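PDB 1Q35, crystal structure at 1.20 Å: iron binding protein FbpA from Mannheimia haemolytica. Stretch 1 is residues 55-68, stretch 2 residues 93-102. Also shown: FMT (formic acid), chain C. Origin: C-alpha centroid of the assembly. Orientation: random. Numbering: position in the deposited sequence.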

# COMPACT_ATOMS: atom_id res chain seq x y z
N LEU A 55 -9.32 12.50 2.00
CA LEU A 55 -7.90 12.15 2.00
C LEU A 55 -7.78 10.71 1.49
O LEU A 55 -8.33 9.79 2.09
CB LEU A 55 -7.30 12.30 3.40
CG LEU A 55 -7.82 13.50 4.21
CD1 LEU A 55 -7.29 13.48 5.64
CD2 LEU A 55 -7.49 14.82 3.53
N LEU A 56 -7.11 10.54 0.35
CA LEU A 56 -6.92 9.23 -0.28
C LEU A 56 -5.56 8.67 0.09
O LEU A 56 -4.53 9.23 -0.28
CB LEU A 56 -7.04 9.33 -1.80
CG LEU A 56 -8.43 9.68 -2.34
CD1 LEU A 56 -8.37 9.98 -3.81
CD2 LEU A 56 -9.41 8.56 -2.07
N THR A 57 -5.57 7.58 0.84
CA THR A 57 -4.37 7.01 1.46
C THR A 57 -3.91 5.73 0.76
O THR A 57 -4.65 5.11 -0.00
CB THR A 57 -4.69 6.70 2.93
OG1 THR A 57 -5.86 5.88 2.99
CG2 THR A 57 -5.05 7.97 3.69
N VAL A 58 -2.67 5.34 1.07
CA VAL A 58 -2.08 4.11 0.52
C VAL A 58 -1.56 3.19 1.62
O VAL A 58 -0.85 2.22 1.32
CB VAL A 58 -0.92 4.43 -0.46
CG1 VAL A 58 -1.44 5.17 -1.67
CG2 VAL A 58 0.19 5.22 0.22
N ASP A 59 -1.89 3.47 2.87
CA ASP A 59 -1.32 2.74 4.00
C ASP A 59 -2.25 2.84 5.21
O ASP A 59 -2.70 3.93 5.55
CB ASP A 59 0.07 3.33 4.29
CG ASP A 59 0.65 2.88 5.60
OD1 ASP A 59 0.58 1.66 5.92
OD2 ASP A 59 1.21 3.69 6.37
N ILE A 60 -2.52 1.71 5.85
CA ILE A 60 -3.34 1.70 7.06
C ILE A 60 -2.72 2.54 8.17
O ILE A 60 -3.44 3.17 8.94
CB ILE A 60 -3.59 0.25 7.56
CG1 ILE A 60 -4.53 0.25 8.78
CG2 ILE A 60 -2.28 -0.46 7.92
CD1 ILE A 60 -5.93 0.72 8.49
N SER A 61 -1.39 2.56 8.26
CA SER A 61 -0.77 3.32 9.33
C SER A 61 -1.01 4.83 9.18
O SER A 61 -1.23 5.51 10.17
CB SER A 61 0.70 2.98 9.47
OG SER A 61 0.84 1.60 9.79
N ARG A 62 -1.00 5.34 7.95
CA ARG A 62 -1.36 6.73 7.70
C ARG A 62 -2.82 7.00 8.04
O ARG A 62 -3.16 8.03 8.63
CB ARG A 62 -1.10 7.12 6.24
CG ARG A 62 -1.41 8.59 5.91
CD ARG A 62 -0.43 9.59 6.51
NE ARG A 62 0.80 9.68 5.73
CZ ARG A 62 1.87 10.38 6.08
NH1 ARG A 62 2.93 10.39 5.28
NH2 ARG A 62 1.88 11.09 7.20
N VAL A 63 -3.70 6.07 7.66
CA VAL A 63 -5.11 6.18 8.00
C VAL A 63 -5.30 6.34 9.50
O VAL A 63 -6.03 7.22 9.95
CB VAL A 63 -5.90 4.93 7.53
CG1 VAL A 63 -7.28 4.88 8.17
CG2 VAL A 63 -6.02 4.92 6.02
N MET A 64 -4.63 5.50 10.28
CA MET A 64 -4.80 5.54 11.73
C MET A 64 -4.11 6.76 12.35
O MET A 64 -4.60 7.28 13.34
CB MET A 64 -4.31 4.24 12.39
CG MET A 64 -5.12 3.01 12.00
SD MET A 64 -6.91 3.24 12.12
CE MET A 64 -7.09 3.67 13.83
N GLU A 65 -3.03 7.25 11.75
CA GLU A 65 -2.44 8.51 12.18
C GLU A 65 -3.49 9.63 12.11
O GLU A 65 -3.64 10.42 13.05
CB GLU A 65 -1.23 8.89 11.32
CG GLU A 65 -0.55 10.19 11.74
CD GLU A 65 0.49 10.68 10.75
OE1 GLU A 65 1.03 11.79 10.98
OE2 GLU A 65 0.76 9.98 9.75
N ILE A 66 -4.21 9.68 10.99
CA ILE A 66 -5.22 10.70 10.76
C ILE A 66 -6.39 10.54 11.72
O ILE A 66 -6.83 11.51 12.35
CB ILE A 66 -5.69 10.64 9.28
CG1 ILE A 66 -4.55 11.06 8.34
CG2 ILE A 66 -6.92 11.53 9.06
CD1 ILE A 66 -4.71 10.57 6.91
N VAL A 67 -6.88 9.32 11.84
CA VAL A 67 -8.05 9.02 12.66
C VAL A 67 -7.73 9.23 14.15
O VAL A 67 -8.54 9.84 14.87
CB VAL A 67 -8.56 7.60 12.37
CG1 VAL A 67 -9.62 7.16 13.37
CG2 VAL A 67 -9.11 7.53 10.94
N ASN A 68 -6.56 8.78 14.59
CA ASN A 68 -6.13 8.94 15.99
C ASN A 68 -5.92 10.40 16.38
O ASN A 68 -6.06 10.75 17.55
CB ASN A 68 -4.81 8.20 16.26
CG ASN A 68 -4.96 6.69 16.26
OD1 ASN A 68 -6.06 6.15 16.36
ND2 ASN A 68 -3.83 5.99 16.16
N ASP A 93 -16.56 3.63 11.79
CA ASP A 93 -17.02 4.42 10.64
C ASP A 93 -16.18 5.66 10.27
O ASP A 93 -16.68 6.54 9.58
CB ASP A 93 -18.48 4.86 10.83
CG ASP A 93 -19.43 3.70 10.97
OD1 ASP A 93 -19.16 2.59 10.45
OD2 ASP A 93 -20.52 3.81 11.58
N GLN A 94 -14.91 5.71 10.66
CA GLN A 94 -14.08 6.87 10.35
C GLN A 94 -13.07 6.66 9.21
O GLN A 94 -12.44 7.61 8.78
CB GLN A 94 -13.34 7.35 11.60
CG GLN A 94 -14.25 7.90 12.68
CD GLN A 94 -13.49 8.74 13.68
OE1 GLN A 94 -12.85 8.21 14.58
NE2 GLN A 94 -13.52 10.06 13.49
N TRP A 95 -12.91 5.42 8.75
CA TRP A 95 -12.05 5.14 7.60
C TRP A 95 -12.57 3.95 6.81
O TRP A 95 -13.24 3.08 7.35
CB TRP A 95 -10.58 4.93 8.02
CG TRP A 95 -10.34 3.75 8.91
CD1 TRP A 95 -10.22 3.76 10.27
CD2 TRP A 95 -10.17 2.38 8.51
NE1 TRP A 95 -10.01 2.48 10.74
CE2 TRP A 95 -9.97 1.62 9.68
CE3 TRP A 95 -10.18 1.71 7.28
CZ2 TRP A 95 -9.78 0.23 9.66
CZ3 TRP A 95 -9.99 0.33 7.25
CH2 TRP A 95 -9.80 -0.39 8.44
N PHE A 96 -12.22 3.92 5.53
CA PHE A 96 -12.76 2.95 4.59
C PHE A 96 -11.69 2.49 3.62
O PHE A 96 -11.05 3.29 2.95
CB PHE A 96 -13.94 3.57 3.83
CG PHE A 96 -15.00 4.07 4.74
CD1 PHE A 96 -14.97 5.37 5.21
CD2 PHE A 96 -15.98 3.21 5.21
CE1 PHE A 96 -15.92 5.82 6.12
CE2 PHE A 96 -16.94 3.66 6.10
CZ PHE A 96 -16.90 4.96 6.56
N GLY A 97 -11.48 1.18 3.57
CA GLY A 97 -10.61 0.57 2.58
C GLY A 97 -11.29 0.52 1.23
O GLY A 97 -12.49 0.25 1.13
N LEU A 98 -10.52 0.77 0.18
CA LEU A 98 -11.00 0.75 -1.20
C LEU A 98 -10.36 -0.36 -2.04
O LEU A 98 -10.99 -0.88 -2.96
CB LEU A 98 -10.74 2.10 -1.86
CG LEU A 98 -11.54 3.27 -1.27
CD1 LEU A 98 -11.06 4.58 -1.86
CD2 LEU A 98 -13.04 3.09 -1.50
N THR A 99 -9.09 -0.68 -1.76
CA THR A 99 -8.44 -1.85 -2.36
C THR A 99 -7.55 -2.49 -1.32
O THR A 99 -7.21 -1.88 -0.32
CB THR A 99 -7.54 -1.47 -3.54
OG1 THR A 99 -6.49 -0.62 -3.06
CG2 THR A 99 -8.28 -0.68 -4.61
N THR A 100 -7.16 -3.74 -1.57
CA THR A 100 -6.02 -4.33 -0.88
C THR A 100 -4.90 -4.58 -1.87
O THR A 100 -5.10 -4.64 -3.09
CB THR A 100 -6.36 -5.62 -0.10
OG1 THR A 100 -6.71 -6.68 -1.00
CG2 THR A 100 -7.54 -5.43 0.84
N ARG A 101 -3.70 -4.69 -1.32
CA ARG A 101 -2.49 -4.94 -2.07
C ARG A 101 -1.60 -5.81 -1.21
O ARG A 101 -1.68 -5.78 0.02
CB ARG A 101 -1.78 -3.62 -2.43
CG ARG A 101 -1.53 -2.68 -1.27
CD ARG A 101 -2.62 -1.62 -1.07
NE ARG A 101 -2.76 -0.71 -2.20
CZ ARG A 101 -1.98 0.35 -2.47
NH1 ARG A 101 -2.25 1.08 -3.53
NH2 ARG A 101 -0.95 0.70 -1.72
N ALA A 102 -0.77 -6.62 -1.85
CA ALA A 102 0.17 -7.48 -1.16
C ALA A 102 1.58 -6.90 -1.28
O ALA A 102 1.96 -6.41 -2.36
CB ALA A 102 0.14 -8.88 -1.74
C FMT C . 0.11 3.98 -4.94
O1 FMT C . -0.65 5.00 -5.28
O2 FMT C . -0.39 2.88 -4.81
O HOH W 1 -0.31 -0.44 0.82
O HOH W 2 -10.77 9.09 16.73

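The two stretches meet through a small, largely apolar contact centred on W95, with no direct hydrogen bond between them and a bridging water near each end. Together they bury 379 Å², and W95 contributes the largest share. Its indole lies along the helix that starts at I60, where I60, V63, M64 and V67, one helical turn apart save for the adjacent V63 and M64, line one side. I60, with chi1 t and chi2 p, brings CD1 over one face of the indole, 4.0 Å from W95 CH2, a CH-pi contact. The flexible M64 side chain starts sideways, but its SD approaches obliquely, 3.5 Å from W95 NE1. The CA-to-CB bond of V63 points toward the second stretch, and V63 CG1 packs 3.3 Å from W95 CB; apolar side chains suit this buried site. V67 CG2 lies 4.0 Å from W95 CD1, while V67 CG1 is 3.6 Å from Q94 OE1. That same Q94 oxygen accepts from a water that also donates to V67 O.

Beyond the helix, L56 CD2 and L98 CD1 touch at 4.3 Å. R101 is long enough to reach V58, but R101 NH2 and V58 O, 3.4 Å apart, are poorly angled for a hydrogen bond; a water accepts from NH2 and donates to the carbonyl instead. R101 NH1 donates to formic acid O2 at 2.9 Å.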